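Haloacid dehalogenase domain protein hydrolase (Planctomyces limnophilus, PDB 4OVY) is a putative phosphatase of the haloacid dehalogenase superfamily that binds a calcium ion and probably acts as a metal-dependent hydrolase. Local coordinates at residues D9-R14 with G288-D293; H259-R264 with K299-E304. All blocks are in the same frame, centred on the assembly; numbering follows the deposited sequence. Where two conformers were deposited one is given.

Interaction 1. Residues D9-R14 with G288-D293; sequences DSAARR and GWIVID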
ATOM      1  N   ASP A   9     -14.323   9.331 -31.539  1.00 23.40           N
ATOM      2  CA  ASP A   9     -14.450  10.688 -31.046  1.00 25.28           C
ATOM      3  C   ASP A   9     -15.675  10.710 -30.133  1.00 24.15           C
ATOM      4  O   ASP A   9     -16.734  10.225 -30.505  1.00 23.64           O
ATOM      5  CB  ASP A   9     -14.602  11.694 -32.186  1.00 29.46           C
ATOM      6  CG  ASP A   9     -14.557  13.142 -31.702  1.00 31.62           C
ATOM      7  OD1 ASP A   9     -14.050  13.424 -30.587  1.00 32.50           O
ATOM      8  OD2 ASP A   9     -15.041  14.011 -32.442  1.00 33.98           O
ATOM      9  N   SER A  10     -15.502  11.242 -28.929  1.00 23.86           N
ATOM     10  CA  SER A  10     -16.549  11.268 -27.926  1.00 24.11           C
ATOM     11  C   SER A  10     -16.175  12.266 -26.843  1.00 22.82           C
ATOM     12  O   SER A  10     -15.030  12.694 -26.769  1.00 24.22           O
ATOM     13  CB  SER A  10     -16.713   9.880 -27.295  1.00 23.86           C
ATOM     14  OG  SER A  10     -15.610   9.549 -26.461  1.00 21.53           O
ATOM     15  N   ALA A  11     -17.127  12.617 -25.982  1.00 23.45           N
ATOM     16  CA  ALA A  11     -16.803  13.459 -24.834  1.00 22.48           C
ATOM     17  C   ALA A  11     -15.664  12.854 -24.019  1.00 21.62           C
ATOM     18  O   ALA A  11     -14.762  13.573 -23.584  1.00 22.45           O
ATOM     19  CB  ALA A  11     -18.026  13.681 -23.954  1.00 27.12           C
ATOM     20  N   ALA A  12     -15.706  11.536 -23.818  1.00 21.35           N
ATOM     21  CA  ALA A  12     -14.708  10.862 -22.992  1.00 21.26           C
ATOM     22  C   ALA A  12     -13.301  10.894 -23.607  1.00 20.07           C
ATOM     23  O   ALA A  12     -12.331  11.188 -22.912  1.00 21.07           O
ATOM     24  CB  ALA A  12     -15.132   9.430 -22.689  1.00 20.99           C
ATOM     25  N   ARG A  13     -13.189  10.603 -24.899  0.50 21.02           N
ATOM     26  CA  ARG A  13     -11.879  10.622 -25.550  0.50 20.40           C
ATOM     27  C   ARG A  13     -11.308  12.036 -25.565  0.50 20.29           C
ATOM     28  O   ARG A  13     -10.115  12.224 -25.332  0.50 21.51           O
ATOM     29  CB  ARG A  13     -11.938  10.059 -26.972  0.50 20.22           C
ATOM     30  CG  ARG A  13     -10.563   9.646 -27.490  0.50 20.05           C
ATOM     31  CD  ARG A  13     -10.590   9.230 -28.951  0.50 20.76           C
ATOM     32  NE  ARG A  13     -10.841  10.355 -29.859  0.50 23.01           N
ATOM     33  CZ  ARG A  13     -10.940  10.234 -31.179  0.50 24.13           C
ATOM     34  NH1 ARG A  13     -10.818   9.040 -31.742  0.50 24.95           N
ATOM     35  NH2 ARG A  13     -11.163  11.300 -31.939  0.50 24.99           N
ATOM     36  N   ARG A  14     -12.159  13.027 -25.825  1.00 20.63           N
ATOM     37  CA  ARG A  14     -11.724  14.428 -25.816  1.00 21.67           C
ATOM     38  C   ARG A  14     -11.221  14.843 -24.440  1.00 21.72           C
ATOM     39  O   ARG A  14     -10.161  15.458 -24.321  1.00 22.21           O
ATOM     40  CB  ARG A  14     -12.845  15.362 -26.276  1.00 23.27           C
ATOM     41  CG  ARG A  14     -13.168  15.227 -27.755  1.00 26.89           C
ATOM     42  CD  ARG A  14     -14.078  16.334 -28.256  1.00 29.35           C
ATOM     43  NE  ARG A  14     -15.437  16.240 -27.733  1.00 28.32           N
ATOM     44  CZ  ARG A  14     -16.404  15.464 -28.222  1.00 28.81           C
ATOM     45  NH1 ARG A  14     -16.192  14.669 -29.270  1.00 28.98           N
ATOM     46  NH2 ARG A  14     -17.604  15.485 -27.653  1.00 28.79           N
ATOM     47  N   GLY A 288     -19.311  17.017 -13.045  1.00 24.41           N
ATOM     48  CA  GLY A 288     -18.340  17.090 -14.138  1.00 24.38           C
ATOM     49  C   GLY A 288     -17.749  15.732 -14.493  1.00 23.33           C
ATOM     50  O   GLY A 288     -16.721  15.642 -15.172  1.00 24.61           O
ATOM     51  N   TRP A 289     -18.395  14.667 -14.035  1.00 21.83           N
ATOM     52  CA  TRP A 289     -17.973  13.311 -14.366  1.00 20.83           C
ATOM     53  C   TRP A 289     -18.343  12.977 -15.810  1.00 20.54           C
ATOM     54  O   TRP A 289     -19.483  13.160 -16.233  1.00 23.65           O
ATOM     55  CB  TRP A 289     -18.611  12.296 -13.413  1.00 20.17           C
ATOM     56  CG  TRP A 289     -18.206  12.465 -11.973  1.00 21.18           C
ATOM     57  CD1 TRP A 289     -17.095  13.096 -11.501  1.00 20.27           C
ATOM     58  CD2 TRP A 289     -18.903  11.965 -10.815  1.00 20.81           C
ATOM     59  NE1 TRP A 289     -17.063  13.037 -10.126  1.00 20.41           N
ATOM     60  CE2 TRP A 289     -18.158  12.345  -9.683  1.00 20.15           C
ATOM     61  CE3 TRP A 289     -20.093  11.254 -10.631  1.00 20.77           C
ATOM     62  CZ2 TRP A 289     -18.548  12.019  -8.382  1.00 20.38           C
ATOM     63  CZ3 TRP A 289     -20.483  10.934  -9.334  1.00 19.38           C
ATOM     64  CH2 TRP A 289     -19.714  11.318  -8.231  1.00 20.31           C
ATOM     65  N   ILE A 290     -17.376  12.474 -16.559  1.00 21.74           N
ATOM     66  CA  ILE A 290     -17.576  12.203 -17.979  1.00 22.77           C
ATOM     67  C   ILE A 290     -17.984  10.750 -18.147  1.00 21.26           C
ATOM     68  O   ILE A 290     -17.284   9.838 -17.703  1.00 21.37           O
ATOM     69  CB  ILE A 290     -16.301  12.482 -18.796  1.00 25.63           C
ATOM     70  CG1 ILE A 290     -15.771  13.901 -18.516  1.00 27.26           C
ATOM     71  CG2 ILE A 290     -16.570  12.274 -20.283  1.00 27.16           C
ATOM     72  CD1 ILE A 290     -16.725  15.020 -18.864  1.00 29.87           C
ATOM     73  N   VAL A 291     -19.122  10.545 -18.793  1.00 20.88           N
ATOM     74  CA  VAL A 291     -19.683   9.220 -18.966  1.00 21.57           C
ATOM     75  C   VAL A 291     -19.227   8.623 -20.297  1.00 22.25           C
ATOM     76  O   VAL A 291     -19.383   9.237 -21.350  1.00 22.46           O
ATOM     77  CB  VAL A 291     -21.219   9.259 -18.899  1.00 22.44           C
ATOM     78  CG1 VAL A 291     -21.803   7.863 -19.093  1.00 22.42           C
ATOM     79  CG2 VAL A 291     -21.661   9.853 -17.563  1.00 23.64           C
ATOM     80  N   ILE A 292     -18.665   7.421 -20.224  1.00 19.46           N
ATOM     81  CA  ILE A 292     -18.296   6.642 -21.396  1.00 20.35           C
ATOM     82  C   ILE A 292     -19.491   5.776 -21.809  1.00 21.71           C
ATOM     83  O   ILE A 292     -19.927   4.904 -21.050  1.00 21.63           O
ATOM     84  CB  ILE A 292     -17.092   5.736 -21.082  1.00 22.11           C
ATOM     85  CG1 ILE A 292     -15.883   6.567 -20.644  1.00 23.80           C
ATOM     86  CG2 ILE A 292     -16.737   4.861 -22.275  1.00 25.06           C
ATOM     87  CD1 ILE A 292     -14.890   5.793 -19.803  1.00 25.05           C
ATOM     88  N   ASP A 293     -20.019   6.031 -23.007  1.00 22.77           N
ATOM     89  CA  ASP A 293     -21.099   5.228 -23.595  1.00 23.03           C
ATOM     90  C   ASP A 293     -20.460   4.069 -24.363  1.00 22.69           C
ATOM     91  O   ASP A 293     -19.957   4.264 -25.468  1.00 22.29           O
ATOM     92  CB  ASP A 293     -21.926   6.120 -24.530  1.00 25.54           C
ATOM     93  CG  ASP A 293     -23.134   5.414 -25.139  1.00 25.01           C
ATOM     94  OD1 ASP A 293     -23.122   4.185 -25.334  1.00 27.11           O
ATOM     95  OD2 ASP A 293     -24.107   6.122 -25.455  1.00 32.12           O
TER
HETATM   96  O   HOH W   1     -18.265   9.924 -23.993  1.00 23.94           O

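Interaction 2. Residues H259-R264 with K299-E304; sequences HTDAVR and KVIFPE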
ATOM      1  N   HIS A 259     -22.590   0.923 -19.117  1.00 18.77           N
ATOM      2  CA  HIS A 259     -22.845  -0.300 -19.875  1.00 19.05           C
ATOM      3  C   HIS A 259     -24.149  -0.206 -20.646  1.00 21.14           C
ATOM      4  O   HIS A 259     -25.224  -0.535 -20.132  1.00 20.70           O
ATOM      5  CB  HIS A 259     -22.845  -1.491 -18.929  1.00 20.69           C
ATOM      6  CG  HIS A 259     -21.511  -1.740 -18.307  1.00 20.43           C
ATOM      7  ND1 HIS A 259     -20.674  -2.752 -18.723  1.00 20.80           N
ATOM      8  CD2 HIS A 259     -20.842  -1.071 -17.340  1.00 19.96           C
ATOM      9  CE1 HIS A 259     -19.561  -2.717 -18.013  1.00 19.11           C
ATOM     10  NE2 HIS A 259     -19.635  -1.703 -17.170  1.00 19.86           N
ATOM     11  N   THR A 260     -24.028   0.245 -21.890  1.00 20.53           N
ATOM     12  CA  THR A 260     -25.161   0.531 -22.759  1.00 21.44           C
ATOM     13  C   THR A 260     -25.271  -0.439 -23.939  1.00 22.61           C
ATOM     14  O   THR A 260     -26.198  -0.319 -24.748  1.00 24.38           O
ATOM     15  CB  THR A 260     -25.013   1.945 -23.343  1.00 22.62           C
ATOM     16  OG1 THR A 260     -23.707   2.081 -23.925  1.00 22.93           O
ATOM     17  CG2 THR A 260     -25.207   3.000 -22.252  1.00 22.62           C
ATOM     18  N   ASP A 261     -24.345  -1.396 -24.033  1.00 20.86           N
ATOM     19  CA  ASP A 261     -24.212  -2.231 -25.224  1.00 22.75           C
ATOM     20  C   ASP A 261     -24.587  -3.688 -24.952  1.00 23.29           C
ATOM     21  O   ASP A 261     -23.731  -4.496 -24.588  1.00 22.66           O
ATOM     22  CB  ASP A 261     -22.773  -2.142 -25.752  1.00 23.11           C
ATOM     23  CG  ASP A 261     -22.634  -2.650 -27.174  1.00 25.31           C
ATOM     24  OD1 ASP A 261     -23.485  -3.460 -27.618  1.00 25.71           O
ATOM     25  OD2 ASP A 261     -21.664  -2.238 -27.844  1.00 27.89           O
ATOM     26  N   ALA A 262     -25.861  -4.023 -25.151  1.00 24.19           N
ATOM     27  CA  ALA A 262     -26.353  -5.386 -24.914  1.00 25.84           C
ATOM     28  C   ALA A 262     -25.902  -6.369 -25.994  1.00 25.34           C
ATOM     29  O   ALA A 262     -25.935  -7.581 -25.783  1.00 30.37           O
ATOM     30  CB  ALA A 262     -27.869  -5.389 -24.819  1.00 26.50           C
ATOM     31  N   VAL A 263     -25.487  -5.850 -27.145  1.00 26.63           N
ATOM     32  CA  VAL A 263     -25.092  -6.696 -28.277  1.00 24.60           C
ATOM     33  C   VAL A 263     -23.665  -7.215 -28.122  1.00 24.69           C
ATOM     34  O   VAL A 263     -23.422  -8.411 -28.262  1.00 26.17           O
ATOM     35  CB  VAL A 263     -25.241  -5.933 -29.606  1.00 25.69           C
ATOM     36  CG1 VAL A 263     -24.791  -6.793 -30.788  1.00 28.03           C
ATOM     37  CG2 VAL A 263     -26.686  -5.484 -29.783  1.00 30.12           C
ATOM     38  N   ARG A 264     -22.723  -6.323 -27.828  1.00 22.95           N
ATOM     39  CA  ARG A 264     -21.310  -6.712 -27.701  1.00 23.35           C
ATOM     40  C   ARG A 264     -20.896  -7.027 -26.252  1.00 23.11           C
ATOM     41  O   ARG A 264     -19.881  -7.691 -26.021  1.00 22.59           O
ATOM     42  CB  ARG A 264     -20.418  -5.622 -28.290  1.00 23.95           C
ATOM     43  CG  ARG A 264     -20.681  -5.336 -29.762  1.00 24.53           C
ATOM     44  CD  ARG A 264     -19.728  -4.296 -30.341  1.00 24.55           C
ATOM     45  NE  ARG A 264     -19.847  -3.016 -29.649  1.00 23.66           N
ATOM     46  CZ  ARG A 264     -18.982  -2.003 -29.742  1.00 24.03           C
ATOM     47  NH1 ARG A 264     -17.905  -2.083 -30.514  1.00 26.66           N
ATOM     48  NH2 ARG A 264     -19.194  -0.896 -29.048  1.00 24.59           N
ATOM     49  N   LYS A 299     -14.809   1.176 -30.281  1.00 23.07           N
ATOM     50  CA  LYS A 299     -14.815   0.518 -31.589  1.00 22.69           C
ATOM     51  C   LYS A 299     -14.842  -0.996 -31.443  1.00 22.70           C
ATOM     52  O   LYS A 299     -15.395  -1.699 -32.287  1.00 24.61           O
ATOM     53  CB  LYS A 299     -13.575   0.905 -32.402  1.00 23.20           C
ATOM     54  CG  LYS A 299     -13.480   2.375 -32.791  1.00 27.33           C
ATOM     55  CD  LYS A 299     -12.278   2.588 -33.717  1.00 32.93           C
ATOM     56  CE  LYS A 299     -11.822   4.033 -33.777  1.00 33.76           C
ATOM     57  NZ  LYS A 299     -12.760   4.862 -34.569  1.00 39.82           N
ATOM     58  N   VAL A 300     -14.205  -1.479 -30.381  1.00 22.07           N
ATOM     59  CA  VAL A 300     -14.233  -2.887 -29.996  1.00 24.84           C
ATOM     60  C   VAL A 300     -14.364  -2.947 -28.483  1.00 23.69           C
ATOM     61  O   VAL A 300     -14.043  -1.981 -27.802  1.00 21.70           O
ATOM     62  CB  VAL A 300     -12.959  -3.652 -30.453  1.00 29.05           C
ATOM     63  CG1 VAL A 300     -12.817  -3.588 -31.965  1.00 34.60           C
ATOM     64  CG2 VAL A 300     -11.700  -3.111 -29.784  1.00 29.34           C
ATOM     65  N   ILE A 301     -14.855  -4.067 -27.959  1.00 23.10           N
ATOM     66  CA  ILE A 301     -14.970  -4.230 -26.515  1.00 22.74           C
ATOM     67  C   ILE A 301     -13.803  -5.054 -25.973  1.00 22.18           C
ATOM     68  O   ILE A 301     -13.038  -4.576 -25.133  1.00 23.30           O
ATOM     69  CB  ILE A 301     -16.307  -4.888 -26.118  1.00 23.33           C
ATOM     70  CG1 ILE A 301     -17.487  -4.107 -26.702  1.00 25.70           C
ATOM     71  CG2 ILE A 301     -16.424  -5.005 -24.599  1.00 25.46           C
ATOM     72  CD1 ILE A 301     -17.546  -2.654 -26.290  1.00 24.43           C
ATOM     73  N   PHE A 302     -13.666  -6.283 -26.463  1.00 22.83           N
ATOM     74  CA  PHE A 302     -12.658  -7.209 -25.958  1.00 22.40           C
ATOM     75  C   PHE A 302     -11.485  -7.335 -26.933  1.00 23.78           C
ATOM     76  O   PHE A 302     -11.648  -7.095 -28.123  1.00 25.84           O
ATOM     77  CB  PHE A 302     -13.286  -8.583 -25.716  1.00 22.83           C
ATOM     78  CG  PHE A 302     -14.484  -8.542 -24.809  1.00 22.05           C
ATOM     79  CD1 PHE A 302     -14.334  -8.316 -23.447  1.00 22.28           C
ATOM     80  CD2 PHE A 302     -15.757  -8.696 -25.318  1.00 25.89           C
ATOM     81  CE1 PHE A 302     -15.435  -8.264 -22.606  1.00 22.15           C
ATOM     82  CE2 PHE A 302     -16.865  -8.644 -24.489  1.00 25.14           C
ATOM     83  CZ  PHE A 302     -16.704  -8.429 -23.132  1.00 23.77           C
ATOM     84  N   PRO A 303     -10.301  -7.718 -26.428  1.00 24.95           N
ATOM     85  CA  PRO A 303      -9.179  -8.002 -27.329  1.00 28.14           C
ATOM     86  C   PRO A 303      -9.437  -9.229 -28.201  1.00 32.49           C
ATOM     87  O   PRO A 303     -10.236 -10.097 -27.839  1.00 32.20           O
ATOM     88  CB  PRO A 303      -7.994  -8.264 -26.391  1.00 29.41           C
ATOM     89  CG  PRO A 303      -8.495  -8.128 -24.998  1.00 30.56           C
ATOM     90  CD  PRO A 303      -9.982  -7.981 -25.015  1.00 27.18           C
ATOM     91  N   GLU A 304      -8.761  -9.299 -29.340  1.00 39.67           N
ATOM     92  CA  GLU A 304      -8.805 -10.500 -30.171  1.00 49.61           C
ATOM     93  C   GLU A 304      -8.173 -11.671 -29.418  1.00 56.69           C
ATOM     94  O   GLU A 304      -7.275 -11.477 -28.590  1.00 49.64           O
ATOM     95  CB  GLU A 304      -8.082 -10.271 -31.496  1.00 57.16           C
ATOM     96  CG  GLU A 304      -8.771  -9.251 -32.389  1.00 63.46           C
ATOM     97  CD  GLU A 304      -8.287  -9.297 -33.828  1.00 71.35           C
ATOM     98  OE1 GLU A 304      -7.135  -9.724 -34.070  1.00 77.19           O
ATOM     99  OE2 GLU A 304      -9.064  -8.900 -34.723  1.00 82.75           O
TER

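Interaction 1. Residues D9-R14 with G288-D293
A12 meets two isoleucines of the 290-293 strand with its single methyl: CB lies 3.6 Å from CG1 of I292 and 4.0 Å from CG2 of I290. The branch methyl of I290 does most of the touching. Its CG2 stands anti to the backbone N and comes within 3.6 Å of A12 CA, reaching the main chain of the first helical turn as well as the methyl. At I292 the ethyl branch makes the contact; CG1, beside the backbone N (chi1 -59°), is the atom facing A12 CB. Helix 11-24 thereby packs its N-terminal turn against strand 290-293, which runs parallel to strand 253-260 in the central sheet of this HAD-like, Rossmann-type fold; A12 and I290 both also touch L255 of that strand. One water bridges the two backbones, accepting from A12 N at 3.0 Å and donating to V291 O. The helix start itself is capped by S10: OG accepts from R13 N in a nearly straight bond (3.1 Å, 170°). Back across the helix start, R14 NH1 binds D9 OD1 at 2.8 Å; NH1 stands above the D9 carboxylate plane, OD1 lies close to the guanidinium plane of R14, and that guanidinium lays one face over S10 O.

Interaction 2. Residues H259-R264 with K299-E304
R264 and I301 carry this contact, their side chains crossing obliquely. The ethyl branch of I301 follows the arginine from its base to its head: CG1 is 3.7 Å from R264 CB, and CD1 lies over one face of the guanidinium, offset toward the rim, 3.8 Å from CZ. The contact at this face is apolar, whereas the edge is polar. There NH1 comes to 3.1 Å from K299 O, which sits near the guanidinium plane. At the other end of R264 its carbonyl O approaches the rim of the F302 ring, 3.5 Å from CE2 and near the ring plane, while I301 CG2 covers one face of the same ring over its centre. I301 thus packs against two flat groups with its two branches.

The arginine head is oriented by D261. R264 is bent at chi3 (-61°), and NE donates to D261 OD2 at 2.7 Å, meeting it on the syn side; OD2 lies almost in the guanidinium plane. NH2 adds a weak bond to the same oxygen. The other oxygen, OD1, takes R264 N in an almost straight bond (3.0 Å, 174°) from well above the carboxylate plane. One carboxylate therefore grips both the backbone and the side chain of R264, which should favour the charged form of each partner.

Farther out, R264 NH2 also bonds W298 O, just ahead of the 299-304 loop, and F131 meets the F302 ring with the planes at about 60°. I301 rests on M294 of helix 294-297. The bond from R264 N to D261 OD1 spans three residues, an Asx motif, here shaping the turn that follows strand 253-260 of the HAD-like sheet.

Overall arrangement
The segments of interactions 1 and 2 alternate along the chain, and the centres of the two contacts lie about 16 Å apart. They share the central sheet, where strands 253-260 and 290-293 are parallel neighbours, and they touch directly: D293 OD1 and T260 OG1 are 2.6 Å apart, a probable hydrogen bond. D293 also caps helix 294-297, which leads into the 299-304 loop, so the second segments of the two contacts are joined by one short helix. Neither contact includes a calcium ligand. The side chain of I292 in interaction 1 lies about 12 Å from the bound calcium and about 8 Å from the side chain of its ligand N234, whereas F302 in interaction 2 is about 12 Å, side chain to side chain, from the ligand D44.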